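Local coordinates for protein lactate dehydrogenase (Eimeria maxima, PDB 6CT6) that probably interconverts pyruvate and lactate with NADH as the hydride donor, at residues M19-L33 with A242-E255. Sequence-based numbering, arbitrary orientation.
With NAI (1,4-dihydronicotinamide adenine dinucleotide), chain D.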
ATOM      1  N   MET B  19      -2.446  -9.277   1.883  1.00 26.59           N
ATOM      2  CA  MET B  19      -2.351  -7.885   2.311  1.00 28.18           C
ATOM      3  C   MET B  19      -0.899  -7.418   2.374  1.00 27.21           C
ATOM      4  O   MET B  19      -0.563  -6.340   1.873  1.00 23.50           O
ATOM      5  CB  MET B  19      -3.034  -7.714   3.667  1.00 28.38           C
ATOM      6  CG  MET B  19      -4.503  -8.110   3.663  1.00 34.66           C
ATOM      7  SD  MET B  19      -5.468  -7.212   2.433  1.00 41.52           S
ATOM      8  CE  MET B  19      -5.445  -5.566   3.135  1.00 30.78           C
ATOM      9  N   ILE B  20      -0.023  -8.212   2.988  1.00 24.95           N
ATOM     10  CA  ILE B  20       1.370  -7.793   3.129  1.00 26.98           C
ATOM     11  C   ILE B  20       2.112  -7.945   1.808  1.00 25.16           C
ATOM     12  O   ILE B  20       2.905  -7.077   1.431  1.00 28.19           O
ATOM     13  CB  ILE B  20       2.052  -8.577   4.267  1.00 23.92           C
ATOM     14  CG1 ILE B  20       1.381  -8.248   5.605  1.00 27.24           C
ATOM     15  CG2 ILE B  20       3.542  -8.238   4.333  1.00 27.65           C
ATOM     16  CD1 ILE B  20       1.857  -9.088   6.780  1.00 31.34           C
ATOM     17  N   GLY B  21       1.873  -9.041   1.085  1.00 24.03           N
ATOM     18  CA  GLY B  21       2.512  -9.217  -0.210  1.00 25.80           C
ATOM     19  C   GLY B  21       2.217  -8.076  -1.166  1.00 28.60           C
ATOM     20  O   GLY B  21       3.119  -7.563  -1.835  1.00 27.14           O
ATOM     21  N   GLY B  22       0.954  -7.653  -1.232  1.00 25.44           N
ATOM     22  CA  GLY B  22       0.599  -6.543  -2.103  1.00 27.65           C
ATOM     23  C   GLY B  22       1.274  -5.252  -1.685  1.00 27.43           C
ATOM     24  O   GLY B  22       1.766  -4.493  -2.522  1.00 25.59           O
ATOM     25  N   THR B  23       1.291  -4.982  -0.379  1.00 28.22           N
ATOM     26  CA  THR B  23       1.995  -3.817   0.144  1.00 28.85           C
ATOM     27  C   THR B  23       3.452  -3.807  -0.298  1.00 26.85           C
ATOM     28  O   THR B  23       3.981  -2.765  -0.704  1.00 24.93           O
ATOM     29  CB  THR B  23       1.895  -3.802   1.673  1.00 27.98           C
ATOM     30  OG1 THR B  23       0.530  -3.608   2.061  1.00 28.92           O
ATOM     31  CG2 THR B  23       2.759  -2.700   2.282  1.00 30.40           C
ATOM     32  N   MET B  24       4.122  -4.960  -0.224  1.00 24.42           N
ATOM     33  CA  MET B  24       5.538  -5.016  -0.573  1.00 27.39           C
ATOM     34  C   MET B  24       5.749  -4.830  -2.071  1.00 30.04           C
ATOM     35  O   MET B  24       6.725  -4.197  -2.491  1.00 24.24           O
ATOM     36  CB  MET B  24       6.136  -6.339  -0.094  1.00 22.15           C
ATOM     37  CG  MET B  24       6.176  -6.475   1.428  1.00 23.78           C
ATOM     38  SD  MET B  24       7.010  -7.960   2.027  1.00 26.61           S
ATOM     39  CE  MET B  24       5.966  -9.262   1.363  1.00 31.24           C
ATOM     40  N   ALA B  25       4.848  -5.371  -2.893  1.00 25.06           N
ATOM     41  CA  ALA B  25       4.943  -5.157  -4.335  1.00 25.54           C
ATOM     42  C   ALA B  25       4.762  -3.685  -4.680  1.00 25.34           C
ATOM     43  O   ALA B  25       5.459  -3.149  -5.550  1.00 25.39           O
ATOM     44  CB  ALA B  25       3.900  -6.010  -5.056  1.00 25.93           C
ATOM     45  N   PHE B  26       3.819  -3.021  -4.012  1.00 23.70           N
ATOM     46  CA  PHE B  26       3.640  -1.581  -4.162  1.00 25.50           C
ATOM     47  C   PHE B  26       4.935  -0.834  -3.857  1.00 26.33           C
ATOM     48  O   PHE B  26       5.322   0.087  -4.586  1.00 22.32           O
ATOM     49  CB  PHE B  26       2.507  -1.133  -3.235  1.00 19.47           C
ATOM     50  CG  PHE B  26       2.036   0.282  -3.446  1.00 24.38           C
ATOM     51  CD1 PHE B  26       1.967   0.848  -4.711  1.00 25.14           C
ATOM     52  CD2 PHE B  26       1.610   1.033  -2.362  1.00 20.14           C
ATOM     53  CE1 PHE B  26       1.506   2.146  -4.874  1.00 24.54           C
ATOM     54  CE2 PHE B  26       1.151   2.320  -2.522  1.00 23.03           C
ATOM     55  CZ  PHE B  26       1.097   2.880  -3.776  1.00 23.99           C
ATOM     56  N   LEU B  27       5.625  -1.224  -2.778  1.00 22.54           N
ATOM     57  CA  LEU B  27       6.870  -0.559  -2.405  1.00 24.09           C
ATOM     58  C   LEU B  27       7.947  -0.750  -3.465  1.00 24.98           C
ATOM     59  O   LEU B  27       8.728   0.170  -3.739  1.00 24.71           O
ATOM     60  CB  LEU B  27       7.352  -1.083  -1.053  1.00 24.71           C
ATOM     61  CG  LEU B  27       6.574  -0.570   0.163  1.00 27.72           C
ATOM     62  CD1 LEU B  27       6.820  -1.466   1.363  1.00 29.75           C
ATOM     63  CD2 LEU B  27       6.961   0.864   0.484  1.00 32.36           C
ATOM     64  N   CYS B  28       8.019  -1.942  -4.061  1.00 26.57           N
ATOM     65  CA  CYS B  28       9.004  -2.185  -5.110  1.00 27.78           C
ATOM     66  C   CYS B  28       8.757  -1.279  -6.308  1.00 25.55           C
ATOM     67  O   CYS B  28       9.697  -0.701  -6.871  1.00 29.56           O
ATOM     68  CB  CYS B  28       8.969  -3.656  -5.526  1.00 23.20           C
ATOM     69  SG  CYS B  28       9.643  -4.789  -4.282  1.00 28.17           S
ATOM     70  N   SER B  29       7.494  -1.142  -6.713  1.00 25.18           N
ATOM     71  CA  SER B  29       7.142  -0.227  -7.793  1.00 26.30           C
ATOM     72  C   SER B  29       7.572   1.198  -7.466  1.00 26.05           C
ATOM     73  O   SER B  29       8.232   1.863  -8.273  1.00 26.02           O
ATOM     74  CB  SER B  29       5.634  -0.293  -8.046  1.00 25.32           C
ATOM     75  OG  SER B  29       5.222   0.649  -9.021  1.00 26.54           O
ATOM     76  N   LEU B  30       7.217   1.678  -6.272  1.00 23.69           N
ATOM     77  CA  LEU B  30       7.499   3.061  -5.899  1.00 25.27           C
ATOM     78  C   LEU B  30       8.996   3.314  -5.751  1.00 28.03           C
ATOM     79  O   LEU B  30       9.486   4.388  -6.120  1.00 28.53           O
ATOM     80  CB  LEU B  30       6.772   3.403  -4.594  1.00 23.24           C
ATOM     81  CG  LEU B  30       5.242   3.410  -4.609  1.00 24.29           C
ATOM     82  CD1 LEU B  30       4.703   3.488  -3.187  1.00 28.15           C
ATOM     83  CD2 LEU B  30       4.698   4.563  -5.441  1.00 24.33           C
ATOM     84  N   LYS B  31       9.735   2.347  -5.208  1.00 29.50           N
ATOM     85  CA  LYS B  31      11.158   2.518  -4.946  1.00 27.82           C
ATOM     86  C   LYS B  31      12.043   2.124  -6.122  1.00 24.95           C
ATOM     87  O   LYS B  31      13.258   2.338  -6.058  1.00 26.39           O
ATOM     88  CB  LYS B  31      11.575   1.696  -3.717  1.00 31.32           C
ATOM     89  CG  LYS B  31      10.959   2.159  -2.401  1.00 27.94           C
ATOM     90  CD  LYS B  31      11.278   1.196  -1.255  1.00 33.14           C
ATOM     91  CE  LYS B  31      12.703   1.354  -0.737  1.00 37.89           C
ATOM     92  NZ  LYS B  31      12.908   2.636  -0.010  1.00 48.90           N
ATOM     93  N   GLU B  32      11.471   1.574  -7.193  1.00 25.98           N
ATOM     94  CA  GLU B  32      12.253   1.014  -8.296  1.00 28.26           C
ATOM     95  C   GLU B  32      13.299   0.041  -7.769  1.00 31.68           C
ATOM     96  O   GLU B  32      14.457   0.044  -8.195  1.00 29.86           O
ATOM     97  CB  GLU B  32      12.919   2.113  -9.123  1.00 31.08           C
ATOM     98  CG  GLU B  32      11.963   3.105  -9.739  1.00 31.57           C
ATOM     99  CD  GLU B  32      12.685   4.182 -10.521  1.00 43.59           C
ATOM    100  OE1 GLU B  32      13.557   3.835 -11.347  1.00 38.03           O
ATOM    101  OE2 GLU B  32      12.394   5.377 -10.298  1.00 43.88           O
ATOM    102  N   LEU B  33      12.889  -0.795  -6.818  1.00 26.84           N
ATOM    103  CA  LEU B  33      13.838  -1.694  -6.179  1.00 26.23           C
ATOM    104  C   LEU B  33      14.194  -2.869  -7.076  1.00 28.34           C
ATOM    105  O   LEU B  33      15.330  -3.357  -7.034  1.00 29.76           O
ATOM    106  CB  LEU B  33      13.269  -2.190  -4.850  1.00 28.72           C
ATOM    107  CG  LEU B  33      14.207  -3.049  -4.007  1.00 29.50           C
ATOM    108  CD1 LEU B  33      15.506  -2.308  -3.702  1.00 32.92           C
ATOM    109  CD2 LEU B  33      13.510  -3.453  -2.726  1.00 34.41           C
ATOM    110  N   ALA B 242      -2.080  -6.161  10.970  1.00 29.25           N
ATOM    111  CA  ALA B 242      -1.335  -5.066  10.361  1.00 27.67           C
ATOM    112  C   ALA B 242      -0.669  -5.525   9.069  1.00 27.90           C
ATOM    113  O   ALA B 242      -0.263  -6.681   8.931  1.00 30.55           O
ATOM    114  CB  ALA B 242      -0.273  -4.536  11.328  1.00 32.74           C
ATOM    115  N   TYR B 243      -0.545  -4.599   8.112  1.00 29.85           N
ATOM    116  CA  TYR B 243       0.185  -4.917   6.887  1.00 27.13           C
ATOM    117  C   TYR B 243       1.053  -3.800   6.325  1.00 29.41           C
ATOM    118  O   TYR B 243       1.966  -4.112   5.555  1.00 31.18           O
ATOM    119  CB  TYR B 243      -0.774  -5.400   5.785  1.00 26.64           C
ATOM    120  CG  TYR B 243      -2.034  -4.584   5.561  1.00 28.51           C
ATOM    121  CD1 TYR B 243      -2.113  -3.649   4.532  1.00 26.89           C
ATOM    122  CD2 TYR B 243      -3.163  -4.787   6.346  1.00 31.44           C
ATOM    123  CE1 TYR B 243      -3.275  -2.926   4.311  1.00 26.97           C
ATOM    124  CE2 TYR B 243      -4.326  -4.069   6.130  1.00 29.75           C
ATOM    125  CZ  TYR B 243      -4.375  -3.142   5.114  1.00 32.43           C
ATOM    126  OH  TYR B 243      -5.532  -2.427   4.899  1.00 33.92           O
ATOM    127  N   TYR B 244       0.854  -2.528   6.678  1.00 26.79           N
ATOM    128  CA  TYR B 244       1.720  -1.487   6.130  1.00 26.75           C
ATOM    129  C   TYR B 244       3.109  -1.535   6.757  1.00 27.98           C
ATOM    130  O   TYR B 244       4.107  -1.750   6.061  1.00 25.79           O
ATOM    131  CB  TYR B 244       1.078  -0.111   6.312  1.00 28.14           C
ATOM    132  CG  TYR B 244      -0.095   0.097   5.388  1.00 25.43           C
ATOM    133  CD1 TYR B 244       0.091   0.181   4.015  1.00 29.53           C
ATOM    134  CD2 TYR B 244      -1.387   0.190   5.884  1.00 26.27           C
ATOM    135  CE1 TYR B 244      -0.976   0.359   3.162  1.00 27.78           C
ATOM    136  CE2 TYR B 244      -2.462   0.370   5.039  1.00 25.84           C
ATOM    137  CZ  TYR B 244      -2.251   0.453   3.679  1.00 28.52           C
ATOM    138  OH  TYR B 244      -3.314   0.631   2.828  1.00 29.31           O
ATOM    139  N   ALA B 245       3.197  -1.342   8.071  1.00 24.03           N
ATOM    140  CA  ALA B 245       4.501  -1.391   8.724  1.00 24.72           C
ATOM    141  C   ALA B 245       5.184  -2.745   8.569  1.00 26.96           C
ATOM    142  O   ALA B 245       6.413  -2.765   8.387  1.00 25.95           O
ATOM    143  CB  ALA B 245       4.358  -1.013  10.204  1.00 27.65           C
ATOM    144  N   PRO B 246       4.486  -3.886   8.633  1.00 26.23           N
ATOM    145  CA  PRO B 246       5.174  -5.163   8.368  1.00 26.82           C
ATOM    146  C   PRO B 246       5.777  -5.258   6.976  1.00 28.02           C
ATOM    147  O   PRO B 246       6.898  -5.765   6.828  1.00 25.57           O
ATOM    148  CB  PRO B 246       4.062  -6.203   8.575  1.00 25.99           C
ATOM    149  CG  PRO B 246       3.115  -5.561   9.516  1.00 27.76           C
ATOM    150  CD  PRO B 246       3.148  -4.089   9.213  1.00 26.17           C
ATOM    151  N   GLY B 247       5.062  -4.801   5.945  1.00 24.97           N
ATOM    152  CA  GLY B 247       5.586  -4.898   4.592  1.00 22.85           C
ATOM    153  C   GLY B 247       6.802  -4.016   4.376  1.00 22.95           C
ATOM    154  O   GLY B 247       7.779  -4.428   3.743  1.00 22.42           O
ATOM    155  N   THR B 248       6.762  -2.792   4.903  1.00 23.34           N
ATOM    156  CA  THR B 248       7.893  -1.882   4.758  1.00 24.41           C
ATOM    157  C   THR B 248       9.114  -2.400   5.509  1.00 25.43           C
ATOM    158  O   THR B 248      10.238  -2.311   5.009  1.00 25.26           O
ATOM    159  CB  THR B 248       7.492  -0.492   5.248  1.00 24.24           C
ATOM    160  OG1 THR B 248       6.293  -0.077   4.579  1.00 24.42           O
ATOM    161  CG2 THR B 248       8.586   0.533   4.983  1.00 23.51           C
ATOM    162  N   SER B 249       8.912  -2.962   6.705  1.00 24.44           N
ATOM    163  CA  SER B 249      10.023  -3.538   7.457  1.00 26.27           C
ATOM    164  C   SER B 249      10.725  -4.625   6.652  1.00 29.11           C
ATOM    165  O   SER B 249      11.958  -4.628   6.537  1.00 25.43           O
ATOM    166  CB  SER B 249       9.522  -4.101   8.789  1.00 23.47           C
ATOM    167  OG  SER B 249       9.010  -3.075   9.623  1.00 27.21           O
ATOM    168  N   ALA B 250       9.955  -5.563   6.096  1.00 24.26           N
ATOM    169  CA  ALA B 250      10.546  -6.637   5.305  1.00 22.51           C
ATOM    170  C   ALA B 250      11.286  -6.089   4.093  1.00 23.68           C
ATOM    171  O   ALA B 250      12.367  -6.579   3.741  1.00 22.83           O
ATOM    172  CB  ALA B 250       9.464  -7.619   4.861  1.00 24.89           C
ATOM    173  N   ILE B 251      10.720  -5.072   3.441  1.00 24.03           N
ATOM    174  CA  ILE B 251      11.321  -4.556   2.214  1.00 24.56           C
ATOM    175  C   ILE B 251      12.640  -3.851   2.515  1.00 22.97           C
ATOM    176  O   ILE B 251      13.595  -3.936   1.734  1.00 23.57           O
ATOM    177  CB  ILE B 251      10.324  -3.636   1.485  1.00 23.55           C
ATOM    178  CG1 ILE B 251       9.285  -4.475   0.720  1.00 24.84           C
ATOM    179  CG2 ILE B 251      11.034  -2.677   0.532  1.00 24.68           C
ATOM    180  CD1 ILE B 251       9.833  -5.225  -0.496  1.00 25.29           C
ATOM    181  N   LEU B 252      12.724  -3.151   3.647  1.00 23.00           N
ATOM    182  CA  LEU B 252      13.985  -2.510   4.009  1.00 26.99           C
ATOM    183  C   LEU B 252      15.072  -3.547   4.254  1.00 27.39           C
ATOM    184  O   LEU B 252      16.235  -3.330   3.893  1.00 25.10           O
ATOM    185  CB  LEU B 252      13.802  -1.614   5.239  1.00 23.71           C
ATOM    186  CG  LEU B 252      12.948  -0.356   5.042  1.00 27.03           C
ATOM    187  CD1 LEU B 252      12.929   0.497   6.305  1.00 29.72           C
ATOM    188  CD2 LEU B 252      13.438   0.469   3.852  1.00 33.93           C
ATOM    189  N   MET B 253      14.712  -4.688   4.848  1.00 22.26           N
ATOM    190  CA  MET B 253      15.679  -5.768   5.024  1.00 25.17           C
ATOM    191  C   MET B 253      16.153  -6.289   3.673  1.00 25.71           C
ATOM    192  O   MET B 253      17.356  -6.478   3.452  1.00 24.96           O
ATOM    193  CB  MET B 253      15.061  -6.897   5.849  1.00 27.97           C
ATOM    194  CG  MET B 253      14.711  -6.507   7.280  1.00 29.88           C
ATOM    195  SD  MET B 253      13.606  -7.691   8.093  1.00 27.70           S
ATOM    196  CE  MET B 253      14.615  -9.171   8.081  1.00 29.18           C
ATOM    197  N   ALA B 254      15.216  -6.512   2.747  1.00 26.03           N
ATOM    198  CA  ALA B 254      15.578  -6.975   1.411  1.00 24.96           C
ATOM    199  C   ALA B 254      16.454  -5.955   0.697  1.00 24.89           C
ATOM    200  O   ALA B 254      17.383  -6.324  -0.031  1.00 25.37           O
ATOM    201  CB  ALA B 254      14.316  -7.251   0.597  1.00 26.13           C
ATOM    202  N   GLU B 255      16.161  -4.667   0.881  1.00 24.04           N
ATOM    203  CA  GLU B 255      16.963  -3.624   0.250  1.00 27.79           C
ATOM    204  C   GLU B 255      18.387  -3.635   0.787  1.00 25.01           C
ATOM    205  O   GLU B 255      19.346  -3.426   0.035  1.00 25.98           O
ATOM    206  CB  GLU B 255      16.312  -2.262   0.482  1.00 26.82           C
ATOM    207  CG  GLU B 255      17.028  -1.100  -0.175  1.00 34.17           C
ATOM    208  CD  GLU B 255      16.412   0.234   0.188  1.00 34.97           C
ATOM    209  OE1 GLU B 255      16.239   0.498   1.399  1.00 41.96           O
ATOM    210  OE2 GLU B 255      16.093   1.012  -0.731  1.00 39.06           O
TER
HETATM  211  PA  NAI D 401      -3.235 -12.816   3.873  1.00 35.50           P
HETATM  212  O1A NAI D 401      -4.228 -13.917   4.174  1.00 34.73           O
HETATM  213  O2A NAI D 401      -3.732 -11.473   3.392  1.00 28.53           O
HETATM  214  O5B NAI D 401      -2.210 -13.390   2.776  1.00 30.36           O
HETATM  215  C5B NAI D 401      -1.740 -14.733   2.845  1.00 34.87           C
HETATM  216  C4B NAI D 401      -1.702 -15.283   1.430  1.00 34.25           C
HETATM  217  O4B NAI D 401      -0.950 -16.495   1.354  1.00 33.56           O
HETATM  218  C3B NAI D 401      -3.098 -15.604   0.905  1.00 36.27           C
HETATM  219  O3B NAI D 401      -3.372 -14.795  -0.241  1.00 32.50           O
HETATM  220  C2B NAI D 401      -3.049 -17.077   0.544  1.00 35.73           C
HETATM  221  O2B NAI D 401      -3.803 -17.389  -0.629  1.00 33.01           O
HETATM  222  C1B NAI D 401      -1.560 -17.266   0.324  1.00 35.94           C
HETATM  223  N9A NAI D 401      -1.090 -18.669   0.336  1.00 36.71           N
HETATM  224  C8A NAI D 401      -1.588 -19.740   0.988  1.00 34.17           C
HETATM  225  N7A NAI D 401      -0.843 -20.844   0.707  1.00 33.74           N
HETATM  226  C5A NAI D 401       0.137 -20.475  -0.139  1.00 33.76           C
HETATM  227  C6A NAI D 401       1.269 -21.117  -0.835  1.00 35.39           C
HETATM  228  N6A NAI D 401       1.522 -22.434  -0.686  1.00 35.70           N
HETATM  229  N1A NAI D 401       2.047 -20.346  -1.629  1.00 38.38           N
HETATM  230  C2A NAI D 401       1.820 -19.028  -1.796  1.00 34.30           C
HETATM  231  N3A NAI D 401       0.809 -18.386  -1.194  1.00 33.84           N
HETATM  232  C4A NAI D 401      -0.040 -19.043  -0.376  1.00 35.43           C
HETATM  233  O3  NAI D 401      -2.306 -12.606   5.180  1.00 32.56           O
HETATM  234  PN  NAI D 401      -1.335 -11.341   5.448  1.00 31.39           P
HETATM  235  O1N NAI D 401      -2.134 -10.257   6.132  1.00 31.63           O
HETATM  236  O2N NAI D 401      -0.568 -11.031   4.184  1.00 33.65           O
HETATM  237  O5D NAI D 401      -0.327 -11.968   6.538  1.00 32.65           O
HETATM  238  C5D NAI D 401       0.517 -13.049   6.159  1.00 35.02           C
HETATM  239  C4D NAI D 401       1.272 -13.624   7.349  1.00 38.08           C
HETATM  240  O4D NAI D 401       2.108 -12.634   7.963  1.00 37.92           O
HETATM  241  C3D NAI D 401       0.317 -14.121   8.424  1.00 36.94           C
HETATM  242  O3D NAI D 401       0.780 -15.386   8.902  1.00 33.88           O
HETATM  243  C2D NAI D 401       0.411 -13.072   9.508  1.00 38.77           C
HETATM  244  O2D NAI D 401       0.096 -13.574  10.807  1.00 37.63           O
HETATM  245  C1D NAI D 401       1.871 -12.672   9.373  1.00 37.49           C
HETATM  246  N1N NAI D 401       2.271 -11.416  10.020  1.00 36.61           N
HETATM  247  C2N NAI D 401       3.507 -11.410  10.521  1.00 39.26           C
HETATM  248  C3N NAI D 401       4.048 -10.310  11.148  1.00 37.79           C
HETATM  249  C7N NAI D 401       5.446 -10.432  11.679  1.00 37.65           C
HETATM  250  O7N NAI D 401       6.133 -11.376  11.320  1.00 31.70           O
HETATM  251  N7N NAI D 401       5.906  -9.531  12.537  1.00 38.33           N
HETATM  252  C4N NAI D 401       3.261  -9.035  11.297  1.00 36.67           C
HETATM  253  C5N NAI D 401       1.928  -9.159  10.714  1.00 42.02           C
HETATM  254  C6N NAI D 401       1.490 -10.330  10.095  1.00 39.71           C
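The dinucleotide-binding end of the Rossmann domain meets the C-terminal domain beside the bound NADH, where Met19 and Ile20 touch Tyr243. Met19 and Ile20 donate their backbone N-H to the cofactor pyrophosphate: Met19 N to NAI O2A at 3.0 Å and Ile20 N to NAI O2N at 3.1 Å (169° at the hydrogen), nearly straight bonds at the N-terminus of helix 19-31. The Met19 chain folds back at chi2 and chi3, laying CE over one face of the Tyr243 ring, 3.6 Å from its centroid, a CH-pi contact; SD stands above the same face at a distance, which makes the pair Met-aromatic. At the edge of that ring, in its plane, lies Thr23 OG1, held there by its hydrogen bond to Met19 O, which also accepts a bond from Thr23 N, from the opposite face of the carbonyl plane. Ile20 CD1 bridges the nicotinamide ring and Pro246. Helix 19-31 follows strand 11-15 and the glycine-rich turn, consistent with a Rossmann GxGxxG motif, and helix 244-255 crosses it at -53°, the axes 8.4 Å apart. Such closeness is possible at Gly247, where a beta carbon would point at helix 19-31 and run into Thr23 CG2 (2.8 Å). Met24 CG lies 3.5 Å from Gly247 O. Farther along, Ile251 is a knob in the hole formed by Met24, Leu27, Cys28 and Lys31, its CD1 3.8 Å from Cys28 SG. Thr248 OG1 touches Leu27 CD1 but is hydrogen-bonded to Asn56 of the second subunit. At the far end, Lys31 NZ and Glu255 OE2 form a long salt bridge of 3.6 Å beside Leu33.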